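Local coordinates for inulin fructotransferase (Bacillus sp. snu-7, PDB 2INV), which catalyses the breakdown of inulin by intramolecular fructosyl transfer, probably releasing the chain end as a cyclic difructose anhydride, at residues S91-D96 and E301-F306; N200-A203 and C208-L211. All coordinates share one frame; numbering follows the deposited sequence.

Interaction 1. Residues S91-D96 and E301-F306; sequences SRSILD and EGYPPF. With FRU (beta-D-fructofuranose), chain D.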
loop_
_atom_site.group_PDB
_atom_site.type_symbol
_atom_site.label_atom_id
_atom_site.label_comp_id
_atom_site.label_asym_id
_atom_site.label_seq_id
_atom_site.Cartn_x
_atom_site.Cartn_y
_atom_site.Cartn_z
ATOM N N SER A 91 2.528 -16.815 17.130
ATOM C CA SER A 91 1.359 -16.721 17.995
ATOM C C SER A 91 1.586 -17.259 19.406
ATOM O O SER A 91 1.371 -18.445 19.659
ATOM C CB SER A 91 0.194 -17.479 17.341
ATOM O OG SER A 91 -0.970 -17.455 18.155
ATOM N N ARG A 92 1.995 -16.394 20.328
ATOM C CA ARG A 92 2.210 -16.830 21.701
ATOM C C ARG A 92 0.878 -17.184 22.339
ATOM O O ARG A 92 0.810 -17.998 23.262
ATOM C CB ARG A 92 2.896 -15.739 22.527
ATOM C CG ARG A 92 4.417 -15.758 22.438
ATOM C CD ARG A 92 5.038 -14.762 23.397
ATOM N NE ARG A 92 6.502 -14.822 23.418
ATOM C CZ ARG A 92 7.208 -15.817 23.956
ATOM N NH1 ARG A 92 6.589 -16.848 24.525
ATOM N NH2 ARG A 92 8.534 -15.786 23.932
ATOM N N SER A 93 -0.182 -16.568 21.832
ATOM C CA SER A 93 -1.534 -16.801 22.329
ATOM C C SER A 93 -1.917 -18.264 22.154
ATOM O O SER A 93 -2.400 -18.899 23.074
ATOM C CB SER A 93 -2.530 -15.918 21.568
ATOM O OG SER A 93 -3.811 -15.958 22.167
ATOM N N ILE A 94 -1.700 -18.798 20.961
ATOM C CA ILE A 94 -2.037 -20.188 20.705
ATOM C C ILE A 94 -1.133 -21.124 21.513
ATOM O O ILE A 94 -1.598 -22.128 22.042
ATOM C CB ILE A 94 -1.980 -20.500 19.190
ATOM C CG1 ILE A 94 -3.038 -19.658 18.475
ATOM C CG2 ILE A 94 -2.231 -21.981 18.950
ATOM C CD1 ILE A 94 -3.002 -19.737 16.964
ATOM N N LEU A 95 0.149 -20.792 21.640
ATOM C CA LEU A 95 1.057 -21.626 22.428
ATOM C C LEU A 95 0.563 -21.718 23.872
ATOM O O LEU A 95 0.498 -22.805 24.444
ATOM C CB LEU A 95 2.486 -21.055 22.414
ATOM C CG LEU A 95 3.455 -21.703 23.412
ATOM C CD1 LEU A 95 3.831 -23.097 22.945
ATOM C CD2 LEU A 95 4.704 -20.843 23.547
ATOM N N ASP A 96 0.230 -20.563 24.449
ATOM C CA ASP A 96 -0.254 -20.462 25.830
ATOM C C ASP A 96 -1.568 -21.168 26.111
ATOM O O ASP A 96 -1.913 -21.422 27.264
ATOM C CB ASP A 96 -0.441 -19.000 26.242
ATOM C CG ASP A 96 0.829 -18.362 26.740
ATOM O OD1 ASP A 96 1.682 -19.078 27.308
ATOM O OD2 ASP A 96 0.971 -17.129 26.595
ATOM N N GLU A 301 -16.846 -13.964 19.481
ATOM C CA GLU A 301 -15.514 -14.495 19.747
ATOM C C GLU A 301 -15.464 -15.970 19.353
ATOM O O GLU A 301 -16.263 -16.777 19.828
ATOM C CB GLU A 301 -15.194 -14.349 21.234
ATOM C CG GLU A 301 -13.988 -15.147 21.698
ATOM C CD GLU A 301 -12.702 -14.698 21.045
ATOM O OE1 GLU A 301 -12.221 -13.593 21.372
ATOM O OE2 GLU A 301 -12.172 -15.449 20.198
ATOM N N GLY A 302 -14.511 -16.328 18.498
ATOM C CA GLY A 302 -14.414 -17.702 18.039
ATOM C C GLY A 302 -13.378 -18.608 18.685
ATOM O O GLY A 302 -13.454 -19.832 18.510
ATOM N N TYR A 303 -12.438 -18.040 19.440
ATOM C CA TYR A 303 -11.411 -18.850 20.098
ATOM C C TYR A 303 -11.769 -19.002 21.580
ATOM O O TYR A 303 -11.669 -18.055 22.355
ATOM C CB TYR A 303 -10.056 -18.173 19.906
ATOM C CG TYR A 303 -8.830 -18.963 20.315
ATOM C CD1 TYR A 303 -8.639 -20.287 19.912
ATOM C CD2 TYR A 303 -7.810 -18.346 21.045
ATOM C CE1 TYR A 303 -7.455 -20.975 20.229
ATOM C CE2 TYR A 303 -6.630 -19.020 21.355
ATOM C CZ TYR A 303 -6.458 -20.330 20.946
ATOM O OH TYR A 303 -5.281 -20.974 21.246
ATOM N N PRO A 304 -12.200 -20.208 21.979
ATOM C CA PRO A 304 -12.609 -20.616 23.327
ATOM C C PRO A 304 -11.942 -19.951 24.543
ATOM O O PRO A 304 -12.635 -19.478 25.446
ATOM C CB PRO A 304 -12.407 -22.125 23.277
ATOM C CG PRO A 304 -12.931 -22.431 21.916
ATOM C CD PRO A 304 -12.302 -21.351 21.051
ATOM N N PRO A 305 -10.600 -19.930 24.602
ATOM C CA PRO A 305 -9.929 -19.299 25.744
ATOM C C PRO A 305 -10.488 -17.922 26.084
ATOM O O PRO A 305 -10.513 -17.507 27.249
ATOM C CB PRO A 305 -8.486 -19.221 25.281
ATOM C CG PRO A 305 -8.322 -20.492 24.552
ATOM C CD PRO A 305 -9.620 -20.639 23.755
ATOM N N PHE A 306 -10.967 -17.231 25.056
ATOM C CA PHE A 306 -11.504 -15.884 25.207
ATOM C C PHE A 306 -13.005 -15.779 25.154
ATOM O O PHE A 306 -13.546 -14.674 25.160
ATOM C CB PHE A 306 -10.914 -15.006 24.130
ATOM C CG PHE A 306 -9.474 -14.807 24.299
ATOM C CD1 PHE A 306 -9.000 -13.947 25.281
ATOM C CD2 PHE A 306 -8.571 -15.567 23.574
ATOM C CE1 PHE A 306 -7.654 -13.852 25.546
ATOM C CE2 PHE A 306 -7.208 -15.478 23.836
ATOM C CZ PHE A 306 -6.752 -14.620 24.825
HETATM C C1 FRU D . -5.515 -16.223 18.767
HETATM C C2 FRU D . -5.785 -15.225 17.562
HETATM C C3 FRU D . -4.983 -13.896 17.649
HETATM C C4 FRU D . -5.914 -12.819 17.047
HETATM C C5 FRU D . -7.270 -13.382 17.355
HETATM C C6 FRU D . -8.132 -13.303 16.085
HETATM O O1 FRU D . -5.459 -15.527 20.040
HETATM O O3 FRU D . -3.631 -13.580 17.426
HETATM O O4 FRU D . -5.660 -11.524 17.563
HETATM O O5 FRU D . -7.089 -14.757 17.848
HETATM O O6 FRU D . -9.436 -13.321 16.503
#
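I94 and Y303 meet at the end of the tyrosine: its OH lies 3.4 Å from I94 CA and 3.8 Å from I94 CG1. The two side chains cross at a slant, with I94 CG1 4.3 Å from Y303 CZ. With CG trans to its own backbone nitrogen (chi1 -170°), the Y303 ring extends across the gap towards the short helix, and P305 CD lies over the centre of one ring face. F306 turns a ring edge to S93, whose OG lies near the ring plane, 3.8 Å from CE2. S93 and Y303 both line a sugar pocket, which a short helix and a loop help to form beside the right-handed parallel beta-helix. The polar contacts centre on the fructose: S93 OG and fructose O1 hydrogen-bond at 2.7 Å, while E204, P251 and R252 also hydrogen-bond to the sugar. S91 caps the helix, its OG accepting from I94 N at 3.2 Å, and E204 bonds S91 OG and S93 N as well, so one carboxylate steadies both cap and sugar. Replacing Y303 by an alanine would probably open a gap beside I94 and deprive fructose O1 of one aromatic neighbour, Y303 CD2, at 3.8 Å. R134 of a neighbouring subunit also packs against I94.

Interaction 2. Residues N200-A203 and C208-L211; sequences NMIA and CVEL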
loop_
_atom_site.group_PDB
_atom_site.type_symbol
_atom_site.label_atom_id
_atom_site.label_comp_id
_atom_site.label_asym_id
_atom_site.label_seq_id
_atom_site.Cartn_x
_atom_site.Cartn_y
_atom_site.Cartn_z
ATOM N N ASN A 200 3.334 -3.731 8.558
ATOM C CA ASN A 200 3.729 -4.322 9.839
ATOM C C ASN A 200 2.756 -5.378 10.339
ATOM O O ASN A 200 1.612 -5.449 9.888
ATOM C CB ASN A 200 3.871 -3.255 10.940
ATOM C CG ASN A 200 4.736 -2.093 10.529
ATOM O OD1 ASN A 200 6.049 -2.244 10.679
ATOM N ND2 ASN A 200 4.229 -1.058 10.086
HETATM N N MSE A 201 3.234 -6.179 11.291
HETATM C CA MSE A 201 2.442 -7.224 11.930
HETATM C C MSE A 201 2.439 -6.939 13.423
HETATM O O MSE A 201 3.421 -7.222 14.121
HETATM C CB MSE A 201 3.052 -8.596 11.659
HETATM C CG MSE A 201 2.446 -9.737 12.467
HETATM SE SE MSE A 201 0.569 -9.961 12.184
HETATM C CE MSE A 201 0.637 -10.915 10.516
ATOM N N ILE A 202 1.335 -6.362 13.889
ATOM C CA ILE A 202 1.177 -5.986 15.286
ATOM C C ILE A 202 -0.005 -6.754 15.862
ATOM O O ILE A 202 -1.158 -6.337 15.699
ATOM C CB ILE A 202 0.862 -4.493 15.395
ATOM C CG1 ILE A 202 1.702 -3.723 14.379
ATOM C CG2 ILE A 202 1.125 -4.002 16.807
ATOM C CD1 ILE A 202 1.349 -2.273 14.260
ATOM N N ALA A 203 0.256 -7.863 16.543
ATOM C CA ALA A 203 -0.853 -8.624 17.089
ATOM C C ALA A 203 -0.566 -9.301 18.410
ATOM O O ALA A 203 0.598 -9.502 18.794
ATOM C CB ALA A 203 -1.320 -9.647 16.077
ATOM N N CYS A 208 -2.132 -1.858 19.904
ATOM C CA CYS A 208 -1.265 -1.945 18.736
ATOM C C CYS A 208 -0.631 -0.606 18.325
ATOM O O CYS A 208 0.586 -0.440 18.450
ATOM C CB CYS A 208 -2.044 -2.575 17.572
ATOM S SG CYS A 208 -2.564 -4.274 17.927
ATOM N N VAL A 209 -1.427 0.330 17.815
ATOM C CA VAL A 209 -0.878 1.622 17.416
ATOM C C VAL A 209 -1.629 2.782 18.067
ATOM O O VAL A 209 -2.833 2.951 17.885
ATOM C CB VAL A 209 -0.891 1.807 15.888
ATOM C CG1 VAL A 209 -0.367 3.196 15.533
ATOM C CG2 VAL A 209 -0.031 0.746 15.228
ATOM N N GLU A 210 -0.884 3.590 18.815
ATOM C CA GLU A 210 -1.444 4.736 19.528
ATOM C C GLU A 210 -0.837 6.077 19.105
ATOM O O GLU A 210 0.291 6.411 19.486
ATOM C CB GLU A 210 -1.254 4.546 21.038
ATOM C CG GLU A 210 -2.042 3.380 21.615
ATOM C CD GLU A 210 -1.677 3.095 23.060
ATOM O OE1 GLU A 210 -0.865 2.170 23.293
ATOM O OE2 GLU A 210 -2.184 3.801 23.966
ATOM N N LEU A 211 -1.595 6.839 18.320
ATOM C CA LEU A 211 -1.154 8.149 17.852
ATOM C C LEU A 211 -1.814 9.193 18.741
ATOM O O LEU A 211 -2.909 9.692 18.458
ATOM C CB LEU A 211 -1.568 8.342 16.403
ATOM C CG LEU A 211 -1.227 7.108 15.570
ATOM C CD1 LEU A 211 -1.744 7.272 14.152
ATOM C CD2 LEU A 211 0.275 6.880 15.586
#
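I202 and C208 bring their backbones to within 5.8 Å, CA to CA, where one short strand gives way to the next, and both point their side chains towards each other's segment. The backbone hydrogen bonding of I202 goes instead to H224 and G226. Two branches of I202 do separate work. CG2 rests against C208 CB at 3.6 Å, and the carbonyl O of I202 lies 3.3 Å from C208 SG. The other branch is extended (chi2 172°), carrying CD1 out to V209, where it meets CG2 at 3.5 Å, closer than carbon pairs usually pack; the two side chains run roughly at right angles. V209 thus presents one methyl to I202, its CG2 lying beside its own backbone N. All three residues are buried, and M225 touches each of them, while A186 and L187 on strand 185-193 and L234 on strand 232-240 add apolar surface from the flanking strands. Two strands joined by a short turn, each hydrogen-bonded to neighbouring coils while their apolar side chains meet inside, make the arrangement expected at a corner of one coil in a right-handed parallel beta-helix.

In the fold
The two contacts illustrate how a beta-helix divides labour between its interior and the elements that surround its sugar site. The centre of interaction 2 is about 4 Å, and that of interaction 1 about 19 Å, from the centre of the chain, and the two centres are 19 Å apart. They do not touch; the nearest atoms are about 7 Å apart. Yet the corner at 200-203 and 208-211 leads straight into the pocket: A203 is followed directly by E204, which binds the fructose and segment 91-96, and A203 also packs on F250, another residue of the pocket. The side chain of C208 comes to about 8 Å from a bound fructose.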